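Local coordinates for UDP-N-Acetylglucosamine 2-Epimerase (Thermus thermophilus, PDB 1V4V) that catalyses the interconversion of UDP-N-acetylglucosamine and UDP-N-acetylmannosamine by inverting the configuration at C2 of the sugar, working as a homodimer, at the interface of chains A and B. Numbering follows the deposited sequence. Chains: chain A/B, UDP-N-Acetylglucosamine 2-Epimerase.

All three contacts lie on one two-fold symmetric interface of the homodimer; these patches draw mainly on helices 72-89, 102-113 and 136-146, with loop residues such as A:Glu114 and B:Pro135. The C-alpha centres of contacts 2 and 3 are about 7 Å apart, and the two share A:Leu113 and B:Pro73. Contact 1 lies about 12 Å from contact 3 and about 15 Å from contact 2. The tryptophan at position 109 takes part in contact 1 from chain B and in contact 3 from chain A, largely as symmetry twins. The dimer illustrates how a few helices, each used twice, can supply a largely apolar interface core.

Contact 1: the interface of chains A and B. Residues chain A 102, 105, 138, 142; chain B 105, 109, 113, 146.
A:Phe105 meets B:Trp109 in an aromatic cluster at the helix-packed seam of this UDP-N-acetylglucosamine 2-epimerase dimer. The rings stand almost perpendicular (89°), with centroids 5.0 Å apart. The phenylalanine supplies the edge and the tryptophan the face: CE2 of A:Phe105 sits 3.6 Å from CH2 of B:Trp109. With CG turned anti to the backbone N (chi1 169°), A:Phe105 reaches towards the partner and slides past the indole in the opposite direction. The two copies of Phe105 come from opposite directions with their rings steeply inclined, CZ of A:Phe105 lying 4.0 Å from CZ of B:Phe105. B:Phe105 and A:Phe105 lie on the same face of the indole, while CD1 of B:Leu113 covers the other.

Aliphatic groups complete the packing. CD1 of A:Leu102 presses on the benzo rim, 3.2 Å from CZ2 of B:Trp109, and is displaced from the ring plane towards the B:Leu113 side. CD1 of A:Leu142 sits off the plane on the opposite side, just outside the rim at NE1 of B:Trp109, 3.8 Å away, while its other branch, CD2, touches CE1 of B:Phe105 at 3.9 Å. An alanine in place of B:Trp109 would probably leave A:Phe105 without the face its edge packs on and open a gap beneath A:Leu102. At the margin, CD2 of B:Leu146 meets CB of A:Ala138 at 3.9 Å and also touches CD1 of A:Leu142, the two leucines crossing at about a right angle.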
# COMPACT_ATOMS: atom_id res chain seq x y z
N LEU A 102 0.87 11.46 -1.19
CA LEU A 102 2.00 10.79 -0.55
C LEU A 102 1.85 10.93 0.97
O LEU A 102 2.10 9.99 1.73
CB LEU A 102 3.31 11.44 -1.01
CG LEU A 102 4.63 10.77 -0.60
CD1 LEU A 102 4.77 9.45 -1.32
CD2 LEU A 102 5.79 11.68 -0.97
N PHE A 105 -0.58 8.40 2.47
CA PHE A 105 -0.04 7.07 2.67
C PHE A 105 0.95 7.07 3.84
O PHE A 105 0.95 6.14 4.66
CB PHE A 105 0.70 6.54 1.44
CG PHE A 105 1.48 5.28 1.72
CD1 PHE A 105 0.82 4.13 2.14
CD2 PHE A 105 2.87 5.28 1.67
CE1 PHE A 105 1.54 2.99 2.52
CE2 PHE A 105 3.60 4.15 2.05
CZ PHE A 105 2.93 3.00 2.48
N ALA A 138 -0.14 4.57 -7.09
CA ALA A 138 0.64 3.76 -6.16
C ALA A 138 0.25 4.13 -4.73
O ALA A 138 0.04 3.26 -3.89
CB ALA A 138 2.14 4.00 -6.36
N LEU A 142 -1.07 1.37 -2.06
CA LEU A 142 -0.26 1.13 -0.87
C LEU A 142 -1.11 1.36 0.38
O LEU A 142 -1.12 0.54 1.30
CB LEU A 142 0.95 2.07 -0.85
CG LEU A 142 2.06 1.81 -1.88
CD1 LEU A 142 3.05 2.97 -1.86
CD2 LEU A 142 2.77 0.48 -1.57
N PHE B 105 11.10 -2.75 1.96
CA PHE B 105 10.03 -1.96 1.35
C PHE B 105 10.50 -0.53 1.13
O PHE B 105 10.21 0.08 0.09
CB PHE B 105 8.77 -1.93 2.22
CG PHE B 105 7.77 -0.90 1.76
CD1 PHE B 105 7.19 -0.99 0.50
CD2 PHE B 105 7.49 0.22 2.55
CE1 PHE B 105 6.34 0.01 0.03
CE2 PHE B 105 6.64 1.23 2.09
CZ PHE B 105 6.06 1.13 0.83
N TRP B 109 10.34 1.37 -2.35
CA TRP B 109 9.56 2.59 -2.51
C TRP B 109 10.45 3.72 -3.02
O TRP B 109 10.03 4.51 -3.87
CB TRP B 109 8.89 2.95 -1.18
CG TRP B 109 7.82 3.99 -1.31
CD1 TRP B 109 7.05 4.26 -2.42
CD2 TRP B 109 7.34 4.85 -0.28
NE1 TRP B 109 6.13 5.24 -2.14
CE2 TRP B 109 6.29 5.62 -0.83
CE3 TRP B 109 7.71 5.05 1.06
CZ2 TRP B 109 5.60 6.58 -0.08
CZ3 TRP B 109 7.02 6.01 1.80
CH2 TRP B 109 5.98 6.76 1.23
N LEU B 113 9.73 5.73 -6.43
CA LEU B 113 9.59 7.18 -6.44
C LEU B 113 10.59 7.84 -7.39
O LEU B 113 10.35 8.95 -7.89
CB LEU B 113 9.74 7.73 -5.00
CG LEU B 113 8.58 7.37 -4.07
CD1 LEU B 113 8.84 7.87 -2.64
CD2 LEU B 113 7.29 7.97 -4.61
N LEU B 146 4.38 -2.21 -5.78
CA LEU B 146 5.33 -1.46 -6.60
C LEU B 146 6.23 -2.26 -7.54
O LEU B 146 6.97 -1.68 -8.32
CB LEU B 146 6.24 -0.63 -5.68
CG LEU B 146 5.56 0.17 -4.56
CD1 LEU B 146 6.64 0.83 -3.70
CD2 LEU B 146 4.63 1.21 -5.17

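Contact 2: the interface of chains A and B. Residues chain A 80-81, 84, 113-114; chain B 73-74.
This patch of the homodimer interface is a helix-to-helix contact in which B:Pro73 packs among A:Leu80, A:Ala84, A:Leu113 and A:Glu114, helping to join the two epimerase subunits. B:Pro73 belongs to the first turn of helix 72-89, and the same helix of chain A supplies A:Leu80, A:Pro81 and A:Ala84 from its middle.

The pyrrolidine ring leads with its outer carbon. CG of B:Pro73 lies 3.7 Å from CB of A:Ala84 and 4.0 Å from CD1 of A:Leu113, whose side chain runs past the ring in the opposite direction. A:Glu114 meets the same carbon, the two side chains crossing at a slant, with its carboxylate OE1 3.6 Å from CG of B:Pro73. The glutamate chain bends at chi2 (-58°), which turns the carboxylate toward the CG rim of the proline.

On the other flank, carbon groups face oxygens. CD2 of A:Leu80 is 3.5 Å from the backbone O of B:Pro73, and CG of A:Pro81 approaches that same oxygen at 3.8 Å. B:Asp74 crosses A:Pro81 at a slant, with its carboxylate OD1 3.7 Å from CB of A:Pro81. These are van der Waals contacts.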
# COMPACT_ATOMS: atom_id res chain seq x y z
N LEU A 80 6.49 10.70 8.04
CA LEU A 80 6.39 9.46 8.79
C LEU A 80 6.62 9.45 10.31
O LEU A 80 5.74 9.05 11.06
CB LEU A 80 7.27 8.39 8.14
CG LEU A 80 7.04 6.96 8.63
CD1 LEU A 80 5.59 6.56 8.36
CD2 LEU A 80 7.99 6.00 7.91
N PRO A 81 7.80 9.89 10.77
CA PRO A 81 8.07 9.89 12.22
C PRO A 81 7.15 10.78 13.05
O PRO A 81 6.61 10.35 14.07
CB PRO A 81 9.53 10.33 12.31
CG PRO A 81 10.10 9.94 10.97
CD PRO A 81 8.99 10.35 10.03
N ALA A 84 3.61 9.33 13.25
CA ALA A 84 3.52 8.21 14.18
C ALA A 84 3.44 8.71 15.61
O ALA A 84 2.64 8.22 16.41
CB ALA A 84 4.73 7.29 14.02
N LEU A 113 2.22 1.19 11.64
CA LEU A 113 3.42 0.86 12.40
C LEU A 113 3.23 1.03 13.91
O LEU A 113 3.93 0.40 14.70
CB LEU A 113 4.60 1.71 11.92
CG LEU A 113 5.10 1.38 10.50
CD1 LEU A 113 6.22 2.33 10.13
CD2 LEU A 113 5.59 -0.07 10.44
N GLU A 114 2.28 1.88 14.29
CA GLU A 114 2.00 2.12 15.70
C GLU A 114 0.88 1.19 16.18
O GLU A 114 0.44 1.28 17.33
CB GLU A 114 1.60 3.58 15.92
CG GLU A 114 2.74 4.56 15.66
CD GLU A 114 3.95 4.28 16.54
OE1 GLU A 114 5.08 4.63 16.14
OE2 GLU A 114 3.78 3.71 17.64
N PRO B 73 9.14 3.65 12.50
CA PRO B 73 8.92 4.86 11.69
C PRO B 73 10.23 5.62 11.44
O PRO B 73 10.44 6.18 10.36
CB PRO B 73 7.95 5.67 12.54
CG PRO B 73 7.16 4.61 13.26
CD PRO B 73 8.23 3.63 13.66
N ASP B 74 11.10 5.64 12.45
CA ASP B 74 12.38 6.33 12.33
C ASP B 74 13.32 5.59 11.38
O ASP B 74 14.06 6.23 10.63
CB ASP B 74 13.03 6.44 13.71
CG ASP B 74 12.21 7.27 14.67
OD1 ASP B 74 11.94 8.44 14.36
OD2 ASP B 74 11.83 6.74 15.74

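Contact 3: the interface of chains A and B. Residues chain A 109, 112-113; chain B 72-73, 76, 102, 135, 142.
B:Leu102 and B:Leu142 meet the rim of the A:Trp109 indole at two places, displaced to opposite sides of its plane, in an apolar helix-packing patch that helps hold the two subunits of the homodimer together. CD1 of B:Leu142 stands off the plane just outside the rim at NE1 of A:Trp109, 4.0 Å away. CD1 of B:Leu102 comes in at the benzo rim, 3.4 Å from CZ2 of A:Trp109. Displaced to that same side and beyond the rim is the methyl of B:Ala76, whose CB is 3.5 Å from CH2 of A:Trp109. With CG of A:Trp109 anti to its own N (chi1 -168°), the benzo end is directed into the partner subunit.

A:Leu113, one helical turn further on, rests its CD1 over the indole face on the B:Leu102 side, bracing the ring from within its own chain. Its other branch points across the interface: CD2 of A:Leu113 touches CD1 of B:Leu72 at 3.9 Å and CD1 of B:Leu102 at the same distance. Both leucines cross A:Leu113 at a slant.

In the fold, the C-terminal half of helix 102-113 of chain A thus packs against the beginnings of helices 72-89 and 102-113 and the middle of helix 136-146 of chain B.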
# COMPACT_ATOMS: atom_id res chain seq x y z
N TRP A 109 0.68 4.63 6.95
CA TRP A 109 1.75 3.69 7.29
C TRP A 109 2.21 3.93 8.73
O TRP A 109 2.51 2.99 9.47
CB TRP A 109 2.92 3.84 6.31
CG TRP A 109 3.94 2.73 6.39
CD1 TRP A 109 3.75 1.46 6.86
CD2 TRP A 109 5.31 2.79 5.96
NE1 TRP A 109 4.91 0.73 6.75
CE2 TRP A 109 5.88 1.52 6.20
CE3 TRP A 109 6.10 3.80 5.39
CZ2 TRP A 109 7.21 1.23 5.89
CZ3 TRP A 109 7.43 3.50 5.08
CH2 TRP A 109 7.97 2.23 5.33
N PHE A 112 -0.29 2.32 10.94
CA PHE A 112 -0.10 0.88 10.91
C PHE A 112 1.11 0.46 11.77
O PHE A 112 1.03 -0.50 12.53
CB PHE A 112 0.12 0.39 9.48
CG PHE A 112 0.31 -1.09 9.38
CD1 PHE A 112 -0.77 -1.96 9.44
CD2 PHE A 112 1.59 -1.63 9.29
CE1 PHE A 112 -0.59 -3.34 9.43
CE2 PHE A 112 1.79 -3.01 9.28
CZ PHE A 112 0.69 -3.86 9.34
N LEU A 113 2.22 1.19 11.64
CA LEU A 113 3.42 0.86 12.40
C LEU A 113 3.23 1.03 13.91
O LEU A 113 3.93 0.40 14.70
CB LEU A 113 4.60 1.71 11.92
CG LEU A 113 5.10 1.38 10.50
CD1 LEU A 113 6.22 2.33 10.13
CD2 LEU A 113 5.59 -0.07 10.44
N LEU B 72 10.45 1.67 14.29
CA LEU B 72 10.16 1.43 12.88
C LEU B 72 9.94 2.69 12.02
O LEU B 72 10.48 2.78 10.92
CB LEU B 72 8.97 0.48 12.74
CG LEU B 72 9.21 -0.92 13.32
CD1 LEU B 72 8.03 -1.82 12.99
CD2 LEU B 72 10.50 -1.50 12.75
N PRO B 73 9.14 3.65 12.50
CA PRO B 73 8.92 4.86 11.69
C PRO B 73 10.23 5.62 11.44
O PRO B 73 10.44 6.18 10.36
CB PRO B 73 7.95 5.67 12.54
CG PRO B 73 7.16 4.61 13.26
CD PRO B 73 8.23 3.63 13.66
N ALA B 76 12.43 3.60 8.80
CA ALA B 76 11.93 3.83 7.44
C ALA B 76 12.32 5.22 6.95
O ALA B 76 12.76 5.38 5.81
CB ALA B 76 10.41 3.66 7.40
N LEU B 102 11.33 -4.15 6.76
CA LEU B 102 10.88 -2.78 6.59
C LEU B 102 11.85 -2.08 5.65
O LEU B 102 11.46 -1.28 4.79
CB LEU B 102 10.88 -2.06 7.94
CG LEU B 102 10.26 -0.66 7.99
CD1 LEU B 102 8.76 -0.78 8.22
CD2 LEU B 102 10.89 0.14 9.12
N PRO B 135 5.91 -6.51 11.30
CA PRO B 135 5.23 -5.89 10.17
C PRO B 135 5.58 -6.53 8.82
O PRO B 135 5.34 -5.94 7.77
CB PRO B 135 5.72 -4.46 10.23
CG PRO B 135 7.17 -4.67 10.54
CD PRO B 135 7.15 -5.76 11.62
N LEU B 142 3.14 -4.48 0.55
CA LEU B 142 3.42 -3.12 0.09
C LEU B 142 4.46 -3.16 -1.02
O LEU B 142 4.32 -2.49 -2.05
CB LEU B 142 3.94 -2.26 1.24
CG LEU B 142 2.98 -1.89 2.37
CD1 LEU B 142 3.77 -1.26 3.51
CD2 LEU B 142 1.91 -0.92 1.85